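Phosphoribosyltransferase (Thermus thermophilus, PDB 1WD5) is of unconfirmed function but probably acts as a phosphoribosyltransferase, a glycosyltransferase that handles phosphoribosyl groups. Local coordinates at residues R55-P60 with A96-V101. Residues are numbered along the deposited sequence; the frame is centred on the assembly and turned at random.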
loop_
_atom_site.group_PDB
_atom_site.type_symbol
_atom_site.label_atom_id
_atom_site.label_comp_id
_atom_site.label_asym_id
_atom_site.label_seq_id
_atom_site.Cartn_x
_atom_site.Cartn_y
_atom_site.Cartn_z
ATOM N N ARG A 55 9.374 -0.013 -2.475
ATOM C CA ARG A 55 9.646 0.548 -3.793
ATOM C C ARG A 55 9.630 -0.570 -4.828
ATOM O O ARG A 55 10.045 -1.700 -4.558
ATOM C CB ARG A 55 11.020 1.230 -3.838
ATOM C CG ARG A 55 11.113 2.547 -3.067
ATOM C CD ARG A 55 10.319 3.647 -3.746
ATOM N NE ARG A 55 10.829 3.938 -5.083
ATOM C CZ ARG A 55 10.209 4.718 -5.964
ATOM N NH1 ARG A 55 9.054 5.296 -5.652
ATOM N NH2 ARG A 55 10.731 4.907 -7.166
ATOM N N LYS A 56 9.145 -0.252 -6.018
ATOM C CA LYS A 56 9.112 -1.225 -7.092
ATOM C C LYS A 56 10.484 -1.249 -7.763
ATOM O O LYS A 56 11.141 -0.213 -7.883
ATOM C CB LYS A 56 8.044 -0.832 -8.111
ATOM C CG LYS A 56 7.995 -1.708 -9.348
ATOM C CD LYS A 56 8.222 -0.872 -10.592
ATOM C CE LYS A 56 7.205 0.258 -10.690
ATOM N NZ LYS A 56 7.711 1.361 -11.551
ATOM N N VAL A 57 10.921 -2.438 -8.171
ATOM C CA VAL A 57 12.193 -2.617 -8.868
ATOM C C VAL A 57 11.782 -2.905 -10.307
ATOM O O VAL A 57 11.275 -3.989 -10.605
ATOM C CB VAL A 57 12.982 -3.817 -8.289
ATOM C CG1 VAL A 57 14.199 -4.115 -9.145
ATOM C CG2 VAL A 57 13.411 -3.511 -6.864
ATOM N N GLY A 58 11.978 -1.925 -11.188
ATOM C CA GLY A 58 11.581 -2.076 -12.576
ATOM C C GLY A 58 12.575 -2.762 -13.487
ATOM O O GLY A 58 13.745 -2.911 -13.147
ATOM N N ALA A 59 12.096 -3.168 -14.660
ATOM C CA ALA A 59 12.912 -3.862 -15.651
ATOM C C ALA A 59 13.803 -2.923 -16.465
ATOM O O ALA A 59 13.554 -1.720 -16.545
ATOM C CB ALA A 59 12.009 -4.649 -16.586
ATOM N N PRO A 60 14.859 -3.472 -17.089
ATOM C CA PRO A 60 15.779 -2.668 -17.898
ATOM C C PRO A 60 15.060 -1.923 -19.025
ATOM O O PRO A 60 14.352 -2.526 -19.837
ATOM C CB PRO A 60 16.767 -3.705 -18.426
ATOM C CG PRO A 60 16.799 -4.725 -17.323
ATOM C CD PRO A 60 15.334 -4.862 -16.981
ATOM N N ALA A 96 19.492 -0.924 -5.391
ATOM C CA ALA A 96 20.223 0.109 -4.657
ATOM C C ALA A 96 19.642 1.498 -4.917
ATOM O O ALA A 96 19.531 2.310 -4.000
ATOM C CB ALA A 96 21.703 0.084 -5.036
ATOM N N ARG A 97 19.277 1.777 -6.163
ATOM C CA ARG A 97 18.696 3.076 -6.491
ATOM C C ARG A 97 17.355 3.267 -5.788
ATOM O O ARG A 97 17.043 4.365 -5.331
ATOM C CB ARG A 97 18.506 3.224 -8.006
ATOM C CG ARG A 97 19.813 3.364 -8.783
ATOM C CD ARG A 97 19.567 3.857 -10.205
ATOM N NE ARG A 97 18.856 2.877 -11.019
ATOM C CZ ARG A 97 19.442 1.867 -11.653
ATOM N NH1 ARG A 97 20.758 1.703 -11.571
ATOM N NH2 ARG A 97 18.710 1.018 -12.365
ATOM N N GLN A 98 16.560 2.203 -5.700
ATOM C CA GLN A 98 15.263 2.293 -5.041
ATOM C C GLN A 98 15.413 2.428 -3.527
ATOM O O GLN A 98 14.592 3.073 -2.875
ATOM C CB GLN A 98 14.395 1.073 -5.375
ATOM C CG GLN A 98 14.068 0.914 -6.861
ATOM C CD GLN A 98 13.433 2.151 -7.477
ATOM O OE1 GLN A 98 12.690 2.879 -6.820
ATOM N NE2 GLN A 98 13.709 2.383 -8.752
ATOM N N ARG A 99 16.450 1.819 -2.956
ATOM C CA ARG A 99 16.662 1.935 -1.515
ATOM C C ARG A 99 16.932 3.397 -1.168
ATOM O O ARG A 99 16.469 3.892 -0.141
ATOM C CB ARG A 99 17.845 1.080 -1.051
ATOM C CG ARG A 99 17.641 -0.420 -1.180
ATOM C CD ARG A 99 18.688 -1.182 -0.371
ATOM N NE ARG A 99 18.506 -2.624 -0.484
ATOM C CZ ARG A 99 19.076 -3.383 -1.414
ATOM N NH1 ARG A 99 19.882 -2.842 -2.317
ATOM N NH2 ARG A 99 18.821 -4.685 -1.452
ATOM N N ASP A 100 17.670 4.088 -2.032
ATOM C CA ASP A 100 17.987 5.497 -1.803
ATOM C C ASP A 100 16.739 6.370 -1.783
ATOM O O ASP A 100 16.647 7.309 -1.002
ATOM C CB ASP A 100 18.929 6.033 -2.882
ATOM C CG ASP A 100 20.269 5.333 -2.893
ATOM O OD1 ASP A 100 20.778 4.989 -1.803
ATOM O OD2 ASP A 100 20.823 5.139 -3.997
ATOM N N VAL A 101 15.787 6.061 -2.658
ATOM C CA VAL A 101 14.542 6.826 -2.752
ATOM C C VAL A 101 13.677 6.661 -1.510
ATOM O O VAL A 101 12.894 7.544 -1.150
ATOM C CB VAL A 101 13.705 6.370 -3.970
ATOM C CG1 VAL A 101 12.384 7.124 -4.012
ATOM C CG2 VAL A 101 14.487 6.588 -5.251
#
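Arg-55, on strand 48-59, crosses the side chain of Gln-98 on helix 88-112 at about a right angle and turns the edge of its guanidinium to the amide oxygen. Its CB lies 3.7 Å from Gln-98 CB, a purely aliphatic touch. CG then passes 3.5 Å from the carbonyl O of Gln-98, and CD lies about equally far from Gln-98 OE1 and Val-101 CG1. Bends at chi2 (-70°) and chi3 (-62°) turn the chain, and NE comes within 2.8 Å of Gln-98 OE1, nearly in line with its C=O. At the tip NH2 donates to the same oxygen, also at 2.8 Å, on a lone pair in the carbonyl plane; both bonds bend at the hydrogen, as expected when two N-H groups converge on one atom. Guanidinium and amide planes differ by only 22°. Arginine suits the strand because its aliphatic part passes the helix while its planar end offers two donors on one edge; valine offers a methyl, Val-101 CG1, over one face toward its rim. An alanine at Arg-55 would probably leave Gln-98 OE1 without both donors. Glutamine suits its site because its amide has two ends: NE2 donates to Glu-94, whose carboxylate also accepts from Gly-58 N. Its CG and CD rest against Lys-56 O, each 3.3 Å away. A neutral acceptor thus joins strand to helix at the surface, so the guanidinium charge is probably not neutralised by this pairing.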